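Local coordinates for protein histone-lysine N-methyltransferase, H3 lysine-9 specific SUVH4 (Arabidopsis thaliana, PDB 4QEO) that methylates histone H3 on a specific tail lysine and binds methylated DNA, coupling DNA methylation to epigenetic transcriptional repression, at residues A[19-24]-A[72-77]; A[78-83]-A[164-169]; A[153-158]-A[205-210]. One frame throughout, in Å; residues are numbered along the deposited sequence.

The three contacts form a row from helix 10-30, past the DNA, to helix 151-161. Contact 1 packs helix 10-30 against helix 72-78; contact 2, its centre about 14 Å from that of contact 1, joins the loop just after that second helix to strand 165-172; contact 3, its centre about 15 Å from that of contact 2, lays helix 151-161 on strand 203-211. Both strands belong to one curved mixed sheet. Contact 1 closes along the chain before the others open, whereas the segments of contacts 2 and 3 alternate. A probable hydrogen bond from R72 NH2 to H83 O joins contacts 1 and 2, and packing of V165 on C158 and L155 joins contacts 2 and 3. A phosphate-binding helix is thus linked to the SRA sheet.

Contact 1: A[19-24]-A[72-77]; sequences RLFNKQ and RAEMCA. With nucleotides of chain B.
Helix-on-helix packing joins helix 10-30 to helix 72-78 of the SRA domain, F21 lying against A73, E74 and A77. The two short segments run at 126° to each other, their axes 10.1 Å apart, and one aromatic side chain spans much of that distance. With its CG anti to the backbone N (chi1 169°), F21 directs its ring at the neighbouring helix. The far end of the ring meets a methyl group, F21 CZ lying 3.7 Å from A73 CB, while nearer its root F21 CB sits 3.8 Å from A77 CB. Two alanines one helical turn apart thus present small surfaces to a large one. Over one face of the ring lies the carbonyl oxygen of A73. E74 crosses the aromatic side chain at about a right angle and touches it through its aliphatic part, E74 CG being 3.7 Å from F21 CE2; its carboxylate goes on to the backbone N of F70. V41 of helix 36-46 also packs on F21.

The start of helix 72-78 binds the sugar-phosphate backbone of the DNA. The backbone amide R72 N gives a nearly straight hydrogen bond of 3.0 Å to OP1 of DT9 in chain B. R72 NH1 reaches OP1 of DA8 in chain B at 3.0 Å, the acceptor lying at the edge of the guanidinium and in its plane, with a more bent N-H angle of 143°. NH2 of the same guanidinium is engaged by the carbonyl oxygens of H83 and N86. Two successive phosphates are therefore gripped from one residue, and the helix N-terminus would probably add a favourable electrostatic pull, while the same short helix packs its A73 and A77 methyls on F21, so one helix joins a polar DNA contact to an apolar protein one.

Contact 2: A[78-83]-A[164-169]; sequences VGFHNH and PVRVTR
The F80 ring carries R166 on one face and T168 at its edge. R166 NE stands 3.6 Å above the ring plane, displaced toward the rim, and the aliphatic part joins in where R166 CD comes within 3.6 Å of F80 CE2. Ring and guanidinium planes are 62° apart, not stacked, and the cation-pi attraction is long and at most weak. In the ring plane, T168 OG1 meets the edge 3.2 Å from F80 CE1.

The firmer polar link bypasses the ring. A bend at chi3 (-67°) turns the arginine tip back toward the loop backbone, where R166 NH2 donates to F80 O at 3.0 Å with a nearly straight N-H angle of 168°. The oxygen lies in the guanidinium plane, while the donor is tilted from the carbonyl plane. R166 NH1 is held separately by the carbonyl oxygens of G58 and I56, so one buried guanidinium joins two pieces of backbone to the strand. F69 of strand 68-69 and M75 of helix 72-78 also meet F80.

G79, with positive phi, is where the chain leaves helix 72-78. This is loop-to-sheet packing in the SRA domain: the loop after helix 72-78 is joined through F80 and R166 to strand 165-172 of its curved sheet, and H83 of the same loop hydrogen-bonds a DNA phosphate through NE2.

Contact 3: A[153-158]-A[205-210]; sequences LALKHC and YKYRLK
Helix 153-158 passes over strand 205-210 at 36° with the axes of these short segments 9.8 Å apart, and the backbones come nearest at L155 and Y207, whose CA atoms are 7.6 Å from each other. Between them the tyrosine ring lies beneath the leucine. L155 CB makes a CH-pi contact, 3.9 Å from the centroid of the Y207 ring and 29° off its normal, and approaches Y207 CE2 to 3.5 Å. One branch of the isobutyl group completes the cover: L155 CD1 sits 3.8 Å above the ring plane, over its centre. The leucine therefore uses both its root and one methyl on the same face. CG of L155 takes the position anti to the carbonyl carbon (chi1 -73°), which carries that methyl over the aromatic carbons.

The ring also reaches the helix backbone, K156 N lying 3.8 Å from Y207 CE2. Beyond it, Y207 OH makes a weak hydrogen bond to the carbonyl oxygen of N152, and L148 packs on the ring from a neighbouring loop. The amino group of K156 turns to E160 on its own helix in a salt bridge. With an alanine at Y207 the ring and its hydroxyl are gone, which would probably open a gap beneath L155 and leave the N152 carbonyl without its weak hydrogen-bond partner.

Helix 151-161 packs on strands 106-112 and 203-211 of one sheet, A107 also meeting L155. This is helix-on-sheet packing, in which a flank of the SRA domain's curved beta-sheet is covered by helix 151-161, away from the catalytic SET domain.

Contact 1: A[19-24]-A[72-77]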
loop_
_atom_site.group_PDB
_atom_site.type_symbol
_atom_site.label_atom_id
_atom_site.label_comp_id
_atom_site.label_asym_id
_atom_site.label_seq_id
_atom_site.Cartn_x
_atom_site.Cartn_y
_atom_site.Cartn_z
ATOM N N ARG A 19 -8.403 -0.096 0.134
ATOM C CA ARG A 19 -8.341 0.502 -1.215
ATOM C C ARG A 19 -9.453 1.528 -1.403
ATOM O O ARG A 19 -9.232 2.610 -1.964
ATOM C CB ARG A 19 -8.390 -0.555 -2.331
ATOM C CG ARG A 19 -7.201 -1.501 -2.335
ATOM C CD ARG A 19 -7.337 -2.603 -3.376
ATOM N NE ARG A 19 -6.113 -3.398 -3.453
ATOM C CZ ARG A 19 -5.949 -4.452 -4.249
ATOM N NH1 ARG A 19 -6.930 -4.836 -5.052
ATOM N NH2 ARG A 19 -4.799 -5.108 -4.253
ATOM N N LEU A 20 -10.646 1.197 -0.913
ATOM C CA LEU A 20 -11.764 2.131 -0.986
ATOM C C LEU A 20 -11.445 3.429 -0.222
ATOM O O LEU A 20 -11.693 4.542 -0.718
ATOM C CB LEU A 20 -13.029 1.489 -0.415
ATOM C CG LEU A 20 -14.382 1.824 -1.053
ATOM C CD1 LEU A 20 -15.504 1.373 -0.143
ATOM C CD2 LEU A 20 -14.537 3.304 -1.403
ATOM N N PHE A 21 -10.910 3.289 0.993
ATOM C CA PHE A 21 -10.505 4.474 1.751
ATOM C C PHE A 21 -9.433 5.293 1.018
ATOM O O PHE A 21 -9.496 6.517 0.997
ATOM C CB PHE A 21 -10.002 4.124 3.152
ATOM C CG PHE A 21 -9.351 5.282 3.846
ATOM C CD1 PHE A 21 -10.114 6.341 4.317
ATOM C CD2 PHE A 21 -7.971 5.334 3.998
ATOM C CE1 PHE A 21 -9.515 7.421 4.949
ATOM C CE2 PHE A 21 -7.361 6.422 4.623
ATOM C CZ PHE A 21 -8.131 7.462 5.098
ATOM N N ASN A 22 -8.438 4.622 0.443
ATOM C CA ASN A 22 -7.416 5.342 -0.324
ATOM C C ASN A 22 -8.037 6.154 -1.451
ATOM O O ASN A 22 -7.627 7.289 -1.731
ATOM C CB ASN A 22 -6.385 4.385 -0.924
ATOM C CG ASN A 22 -5.313 5.122 -1.714
ATOM O OD1 ASN A 22 -4.456 5.792 -1.136
ATOM N ND2 ASN A 22 -5.364 5.016 -3.037
ATOM N N LYS A 23 -9.025 5.560 -2.106
ATOM C CA LYS A 23 -9.692 6.245 -3.203
ATOM C C LYS A 23 -10.389 7.504 -2.696
ATOM O O LYS A 23 -10.209 8.601 -3.259
ATOM C CB LYS A 23 -10.674 5.312 -3.912
ATOM C CG LYS A 23 -11.448 5.953 -5.080
ATOM C CD LYS A 23 -12.473 4.954 -5.601
ATOM C CE LYS A 23 -13.787 5.607 -5.968
ATOM N NZ LYS A 23 -13.829 5.913 -7.412
ATOM N N GLN A 24 -11.169 7.362 -1.625
ATOM C CA GLN A 24 -11.849 8.534 -1.070
ATOM C C GLN A 24 -10.876 9.622 -0.601
ATOM O O GLN A 24 -11.083 10.813 -0.835
ATOM C CB GLN A 24 -12.783 8.121 0.071
ATOM C CG GLN A 24 -13.908 7.209 -0.367
ATOM C CD GLN A 24 -14.954 7.936 -1.203
ATOM O OE1 GLN A 24 -14.880 9.149 -1.405
ATOM N NE2 GLN A 24 -15.943 7.195 -1.676
ATOM N N ARG A 72 -3.991 7.281 11.317
ATOM C CA ARG A 72 -5.047 6.997 12.301
ATOM C C ARG A 72 -6.370 6.782 11.550
ATOM O O ARG A 72 -7.177 5.884 11.869
ATOM C CB ARG A 72 -5.170 8.141 13.344
ATOM C CG ARG A 72 -4.004 8.239 14.370
ATOM C CD ARG A 72 -4.021 7.036 15.392
ATOM N NE ARG A 72 -5.349 6.966 15.991
ATOM C CZ ARG A 72 -5.656 7.448 17.192
ATOM N NH1 ARG A 72 -4.715 7.969 17.978
ATOM N NH2 ARG A 72 -6.910 7.391 17.612
ATOM N N ALA A 73 -6.552 7.580 10.496
ATOM C CA ALA A 73 -7.758 7.512 9.669
ATOM C C ALA A 73 -7.993 6.125 9.070
ATOM O O ALA A 73 -9.123 5.669 9.024
ATOM C CB ALA A 73 -7.715 8.585 8.554
ATOM N N GLU A 74 -6.933 5.465 8.598
ATOM C CA GLU A 74 -7.067 4.118 8.023
ATOM C C GLU A 74 -7.680 3.149 9.035
ATOM O O GLU A 74 -8.557 2.318 8.704
ATOM C CB GLU A 74 -5.698 3.572 7.609
ATOM C CG GLU A 74 -5.326 3.755 6.183
ATOM C CD GLU A 74 -4.269 2.753 5.737
ATOM O OE1 GLU A 74 -4.115 2.558 4.515
ATOM O OE2 GLU A 74 -3.609 2.143 6.608
ATOM N N MET A 75 -7.200 3.262 10.276
ATOM C CA MET A 75 -7.728 2.470 11.389
ATOM C C MET A 75 -9.201 2.740 11.609
ATOM O O MET A 75 -9.982 1.806 11.856
ATOM C CB MET A 75 -6.929 2.718 12.686
ATOM C CG MET A 75 -5.503 2.226 12.559
ATOM S SD MET A 75 -4.586 2.235 14.108
ATOM C CE MET A 75 -3.951 3.858 14.018
ATOM N N CYS A 76 -9.597 4.009 11.517
ATOM C CA CYS A 76 -11.037 4.293 11.550
ATOM C C CYS A 76 -11.790 3.638 10.386
ATOM O O CYS A 76 -12.886 3.094 10.569
ATOM C CB CYS A 76 -11.310 5.797 11.521
ATOM S SG CYS A 76 -10.569 6.719 12.891
ATOM N N ALA A 77 -11.207 3.705 9.188
ATOM C CA ALA A 77 -11.893 3.222 7.986
ATOM C C ALA A 77 -12.166 1.724 8.076
ATOM O O ALA A 77 -13.203 1.260 7.623
ATOM C CB ALA A 77 -11.090 3.569 6.710
ATOM P P DA B 8 -1.714 10.217 18.151
ATOM O OP1 DA B 8 -1.795 8.791 18.152
ATOM O OP2 DA B 8 -0.593 10.846 17.552
ATOM O "O5'" DA B 8 -3.015 10.623 17.356
ATOM C "C5'" DA B 8 -3.173 11.943 16.873
ATOM C "C4'" DA B 8 -3.608 11.918 15.433
ATOM O "O4'" DA B 8 -4.282 13.145 15.137
ATOM C "C3'" DA B 8 -2.453 11.864 14.449
ATOM O "O3'" DA B 8 -2.895 11.268 13.232
ATOM C "C2'" DA B 8 -2.056 13.322 14.345
ATOM C "C1'" DA B 8 -3.352 14.080 14.629
ATOM N N9 DA B 8 -3.269 15.178 15.584
ATOM C C8 DA B 8 -2.487 15.299 16.700
ATOM N N7 DA B 8 -2.697 16.399 17.376
ATOM C C5 DA B 8 -3.700 17.038 16.666
ATOM C C6 DA B 8 -4.372 18.255 16.865
ATOM N N6 DA B 8 -4.135 19.073 17.887
ATOM N N1 DA B 8 -5.322 18.596 15.975
ATOM C C2 DA B 8 -5.560 17.779 14.949
ATOM N N3 DA B 8 -5.004 16.609 14.659
ATOM C C4 DA B 8 -4.068 16.293 15.566
ATOM P P DT B 9 -1.990 10.861 12.044
ATOM O OP1 DT B 9 -2.689 9.936 11.232
ATOM O OP2 DT B 9 -0.700 10.532 12.559
ATOM O "O5'" DT B 9 -1.871 12.228 11.254
ATOM C "C5'" DT B 9 -2.978 12.741 10.512
ATOM C "C4'" DT B 9 -2.740 14.172 10.089
ATOM O "O4'" DT B 9 -2.833 15.042 11.213
ATOM C "C3'" DT B 9 -1.380 14.478 9.460
ATOM O "O3'" DT B 9 -1.501 14.469 8.049
ATOM C "C2'" DT B 9 -1.043 15.871 9.959
ATOM C "C1'" DT B 9 -2.197 16.245 10.868
ATOM N N1 DT B 9 -1.828 16.907 12.113
ATOM C C2 DT B 9 -2.449 18.089 12.440
ATOM O O2 DT B 9 -3.249 18.641 11.714
ATOM N N3 DT B 9 -2.082 18.606 13.651
ATOM C C4 DT B 9 -1.194 18.065 14.552
ATOM O O4 DT B 9 -0.981 18.633 15.608
ATOM C C5 DT B 9 -0.600 16.815 14.156
ATOM C C7 DT B 9 0.393 16.163 15.062
ATOM C C6 DT B 9 -0.954 16.297 12.978
#

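Contact 2: A[78-83]-A[164-169]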
loop_
_atom_site.group_PDB
_atom_site.type_symbol
_atom_site.label_atom_id
_atom_site.label_comp_id
_atom_site.label_asym_id
_atom_site.label_seq_id
_atom_site.Cartn_x
_atom_site.Cartn_y
_atom_site.Cartn_z
ATOM N N VAL A 78 -11.255 0.960 8.680
ATOM C CA VAL A 78 -11.547 -0.472 8.847
ATOM C C VAL A 78 -12.410 -0.811 10.076
ATOM O O VAL A 78 -13.013 -1.884 10.158
ATOM C CB VAL A 78 -10.273 -1.331 8.841
ATOM C CG1 VAL A 78 -9.546 -1.158 7.526
ATOM C CG2 VAL A 78 -9.382 -0.946 9.957
ATOM N N GLY A 79 -12.485 0.108 11.024
ATOM C CA GLY A 79 -13.226 -0.154 12.245
ATOM C C GLY A 79 -12.349 -0.737 13.347
ATOM O O GLY A 79 -12.865 -1.191 14.369
ATOM N N PHE A 80 -11.034 -0.703 13.129
ATOM C CA PHE A 80 -10.014 -1.211 14.071
ATOM C C PHE A 80 -9.867 -0.302 15.303
ATOM O O PHE A 80 -9.716 -0.777 16.442
ATOM C CB PHE A 80 -8.673 -1.330 13.320
ATOM C CG PHE A 80 -7.511 -1.797 14.168
ATOM C CD1 PHE A 80 -6.730 -0.888 14.867
ATOM C CD2 PHE A 80 -7.181 -3.152 14.239
ATOM C CE1 PHE A 80 -5.642 -1.321 15.643
ATOM C CE2 PHE A 80 -6.098 -3.597 15.005
ATOM C CZ PHE A 80 -5.332 -2.685 15.714
ATOM N N HIS A 81 -9.871 1.002 15.061
ATOM C CA HIS A 81 -9.836 2.000 16.134
ATOM C C HIS A 81 -10.658 3.193 15.650
ATOM O O HIS A 81 -10.315 3.838 14.657
ATOM C CB HIS A 81 -8.386 2.398 16.446
ATOM C CG HIS A 81 -8.213 3.145 17.737
ATOM N ND1 HIS A 81 -7.806 2.530 18.908
ATOM C CD2 HIS A 81 -8.369 4.460 18.035
ATOM C CE1 HIS A 81 -7.728 3.434 19.871
ATOM N NE2 HIS A 81 -8.063 4.612 19.370
ATOM N N ASN A 82 -11.747 3.481 16.356
ATOM C CA ASN A 82 -12.819 4.314 15.811
ATOM C C ASN A 82 -12.785 5.808 16.114
ATOM O O ASN A 82 -13.706 6.535 15.753
ATOM C CB ASN A 82 -14.176 3.724 16.192
ATOM C CG ASN A 82 -14.411 2.378 15.533
ATOM O OD1 ASN A 82 -14.828 2.307 14.364
ATOM N ND2 ASN A 82 -14.112 1.298 16.265
ATOM N N HIS A 83 -11.722 6.265 16.756
ATOM C CA HIS A 83 -11.502 7.697 16.943
ATOM C C HIS A 83 -10.234 8.030 16.204
ATOM O O HIS A 83 -9.301 7.224 16.196
ATOM C CB HIS A 83 -11.295 8.026 18.419
ATOM C CG HIS A 83 -12.465 7.708 19.281
ATOM N ND1 HIS A 83 -12.372 6.885 20.384
ATOM C CD2 HIS A 83 -13.753 8.121 19.224
ATOM C CE1 HIS A 83 -13.557 6.794 20.961
ATOM N NE2 HIS A 83 -14.413 7.532 20.275
ATOM N N PRO A 164 -8.605 -8.711 26.981
ATOM C CA PRO A 164 -7.407 -8.166 26.351
ATOM C C PRO A 164 -7.703 -6.946 25.501
ATOM O O PRO A 164 -8.826 -6.741 25.022
ATOM C CB PRO A 164 -6.940 -9.303 25.443
ATOM C CG PRO A 164 -8.161 -10.039 25.123
ATOM C CD PRO A 164 -9.068 -9.936 26.315
ATOM N N VAL A 165 -6.664 -6.153 25.304
ATOM C CA VAL A 165 -6.758 -4.914 24.547
ATOM C C VAL A 165 -5.773 -5.018 23.383
ATOM O O VAL A 165 -4.654 -5.518 23.569
ATOM C CB VAL A 165 -6.410 -3.706 25.491
ATOM C CG1 VAL A 165 -6.253 -2.455 24.741
ATOM C CG2 VAL A 165 -7.523 -3.508 26.534
ATOM N N ARG A 166 -6.187 -4.579 22.191
ATOM C CA ARG A 166 -5.264 -4.429 21.072
ATOM C C ARG A 166 -4.372 -3.241 21.333
ATOM O O ARG A 166 -4.837 -2.207 21.801
ATOM C CB ARG A 166 -6.017 -4.212 19.738
ATOM C CG ARG A 166 -6.885 -5.408 19.322
ATOM C CD ARG A 166 -7.443 -5.213 17.875
ATOM N NE ARG A 166 -8.405 -4.111 17.797
ATOM C CZ ARG A 166 -9.652 -4.163 18.261
ATOM N NH1 ARG A 166 -10.096 -5.264 18.852
ATOM N NH2 ARG A 166 -10.464 -3.112 18.119
ATOM N N VAL A 167 -3.088 -3.390 21.030
ATOM C CA VAL A 167 -2.123 -2.327 21.263
ATOM C C VAL A 167 -1.426 -2.009 19.938
ATOM O O VAL A 167 -0.930 -2.900 19.243
ATOM C CB VAL A 167 -1.081 -2.715 22.349
ATOM C CG1 VAL A 167 0.014 -1.665 22.415
ATOM C CG2 VAL A 167 -1.770 -2.888 23.706
ATOM N N THR A 168 -1.424 -0.727 19.594
ATOM C CA THR A 168 -0.857 -0.245 18.341
ATOM C C THR A 168 0.127 0.872 18.640
ATOM O O THR A 168 -0.165 1.765 19.439
ATOM C CB THR A 168 -1.974 0.265 17.409
ATOM O OG1 THR A 168 -2.844 -0.831 17.081
ATOM C CG2 THR A 168 -1.388 0.885 16.114
ATOM N N ARG A 169 1.297 0.809 18.009
ATOM C CA ARG A 169 2.351 1.788 18.266
ATOM C C ARG A 169 2.551 2.694 17.049
ATOM O O ARG A 169 2.631 2.209 15.915
ATOM C CB ARG A 169 3.680 1.087 18.552
ATOM C CG ARG A 169 3.879 0.605 20.003
ATOM C CD ARG A 169 5.196 -0.173 20.141
ATOM N NE ARG A 169 5.391 -0.606 21.520
ATOM C CZ ARG A 169 4.887 -1.730 22.028
ATOM N NH1 ARG A 169 4.183 -2.559 21.259
ATOM N NH2 ARG A 169 5.108 -2.038 23.304
#

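Contact 3: A[153-158]-A[205-210]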
loop_
_atom_site.group_PDB
_atom_site.type_symbol
_atom_site.label_atom_id
_atom_site.label_comp_id
_atom_site.label_asym_id
_atom_site.label_seq_id
_atom_site.Cartn_x
_atom_site.Cartn_y
_atom_site.Cartn_z
ATOM N N LEU A 153 -11.812 4.163 33.033
ATOM C CA LEU A 153 -12.762 3.212 33.597
ATOM C C LEU A 153 -12.814 1.929 32.733
ATOM O O LEU A 153 -12.861 0.806 33.257
ATOM C CB LEU A 153 -14.146 3.869 33.725
ATOM C CG LEU A 153 -15.267 2.976 34.264
ATOM C CD1 LEU A 153 -14.944 2.450 35.691
ATOM C CD2 LEU A 153 -16.608 3.726 34.221
ATOM N N ALA A 154 -12.770 2.110 31.414
ATOM C CA ALA A 154 -12.837 0.998 30.465
ATOM C C ALA A 154 -11.647 0.044 30.618
ATOM O O ALA A 154 -11.811 -1.203 30.652
ATOM C CB ALA A 154 -12.933 1.542 29.009
ATOM N N LEU A 155 -10.451 0.622 30.716
ATOM C CA LEU A 155 -9.230 -0.171 30.969
ATOM C C LEU A 155 -9.279 -0.832 32.341
ATOM O O LEU A 155 -8.818 -1.972 32.521
ATOM C CB LEU A 155 -7.984 0.709 30.857
ATOM C CG LEU A 155 -7.616 1.121 29.412
ATOM C CD1 LEU A 155 -6.525 2.189 29.433
ATOM C CD2 LEU A 155 -7.152 -0.110 28.647
ATOM N N LYS A 156 -9.832 -0.123 33.325
ATOM C CA LYS A 156 -10.002 -0.744 34.652
ATOM C C LYS A 156 -10.874 -1.998 34.567
ATOM O O LYS A 156 -10.571 -3.036 35.171
ATOM C CB LYS A 156 -10.583 0.279 35.650
ATOM C CG LYS A 156 -11.432 -0.305 36.799
ATOM C CD LYS A 156 -11.976 0.863 37.687
ATOM C CE LYS A 156 -13.113 0.438 38.644
ATOM N NZ LYS A 156 -12.622 -0.447 39.730
ATOM N N HIS A 157 -11.957 -1.917 33.800
ATOM C CA HIS A 157 -12.836 -3.078 33.678
ATOM C C HIS A 157 -12.132 -4.215 32.924
ATOM O O HIS A 157 -12.346 -5.392 33.227
ATOM C CB HIS A 157 -14.171 -2.703 33.008
ATOM C CG HIS A 157 -15.064 -1.862 33.884
ATOM N ND1 HIS A 157 -15.992 -0.978 33.376
ATOM C CD2 HIS A 157 -15.147 -1.760 35.234
ATOM C CE1 HIS A 157 -16.631 -0.389 34.377
ATOM N NE2 HIS A 157 -16.126 -0.837 35.514
ATOM N N CYS A 158 -11.303 -3.860 31.946
ATOM C CA CYS A 158 -10.512 -4.878 31.257
ATOM C C CYS A 158 -9.647 -5.664 32.232
ATOM O O CYS A 158 -9.599 -6.911 32.180
ATOM C CB CYS A 158 -9.619 -4.247 30.183
ATOM S SG CYS A 158 -10.492 -3.685 28.720
ATOM N N TYR A 205 -3.613 8.171 35.967
ATOM C CA TYR A 205 -3.867 6.748 36.095
ATOM C C TYR A 205 -2.841 6.059 35.230
ATOM O O TYR A 205 -2.479 6.563 34.187
ATOM C CB TYR A 205 -5.305 6.409 35.694
ATOM C CG TYR A 205 -6.232 6.828 36.805
ATOM C CD1 TYR A 205 -6.744 8.132 36.865
ATOM C CD2 TYR A 205 -6.511 5.964 37.849
ATOM C CE1 TYR A 205 -7.556 8.538 37.926
ATOM C CE2 TYR A 205 -7.313 6.350 38.905
ATOM C CZ TYR A 205 -7.831 7.635 38.939
ATOM O OH TYR A 205 -8.619 8.009 39.988
ATOM N N LYS A 206 -2.339 4.924 35.692
ATOM C CA LYS A 206 -1.314 4.189 34.971
ATOM C C LYS A 206 -1.794 2.763 34.844
ATOM O O LYS A 206 -2.320 2.214 35.811
ATOM C CB LYS A 206 0.028 4.206 35.744
ATOM C CG LYS A 206 0.705 5.580 35.767
ATOM C CD LYS A 206 2.148 5.451 36.246
ATOM C CE LYS A 206 3.007 6.509 35.601
ATOM N NZ LYS A 206 4.377 6.571 36.180
ATOM N N TYR A 207 -1.596 2.189 33.657
ATOM C CA TYR A 207 -2.099 0.877 33.297
ATOM C C TYR A 207 -0.907 0.032 32.902
ATOM O O TYR A 207 -0.222 0.323 31.945
ATOM C CB TYR A 207 -3.157 0.968 32.165
ATOM C CG TYR A 207 -4.370 1.720 32.676
ATOM C CD1 TYR A 207 -4.420 3.101 32.616
ATOM C CD2 TYR A 207 -5.419 1.047 33.289
ATOM C CE1 TYR A 207 -5.501 3.813 33.129
ATOM C CE2 TYR A 207 -6.512 1.755 33.816
ATOM C CZ TYR A 207 -6.528 3.138 33.728
ATOM O OH TYR A 207 -7.594 3.841 34.245
ATOM N N ARG A 208 -0.635 -0.999 33.688
ATOM C CA ARG A 208 0.442 -1.907 33.351
ATOM C C ARG A 208 -0.128 -3.049 32.516
ATOM O O ARG A 208 -1.017 -3.822 32.984
ATOM C CB ARG A 208 1.104 -2.426 34.623
ATOM C CG ARG A 208 2.060 -3.595 34.423
ATOM C CD ARG A 208 3.357 -3.166 33.743
ATOM N NE ARG A 208 3.869 -1.863 34.190
ATOM C CZ ARG A 208 4.582 -1.681 35.302
ATOM N NH1 ARG A 208 5.018 -0.474 35.645
ATOM N NH2 ARG A 208 4.846 -2.707 36.087
ATOM N N LEU A 209 0.414 -3.123 31.294
ATOM C CA LEU A 209 0.002 -4.059 30.253
ATOM C C LEU A 209 1.112 -5.061 29.990
ATOM O O LEU A 209 2.299 -4.699 29.991
ATOM C CB LEU A 209 -0.276 -3.309 28.950
ATOM C CG LEU A 209 -0.987 -1.950 29.079
ATOM C CD1 LEU A 209 -1.117 -1.315 27.712
ATOM C CD2 LEU A 209 -2.331 -2.158 29.681
ATOM N N LYS A 210 0.710 -6.310 29.749
ATOM C CA LYS A 210 1.637 -7.407 29.457
ATOM C C LYS A 210 1.135 -8.095 28.214
ATOM O O LYS A 210 -0.037 -8.469 28.157
ATOM C CB LYS A 210 1.612 -8.439 30.606
ATOM C CG LYS A 210 1.842 -7.875 31.996
ATOM C CD LYS A 210 3.220 -7.241 32.123
ATOM C CE LYS A 210 3.942 -7.709 33.387
ATOM N NZ LYS A 210 5.275 -7.054 33.550
#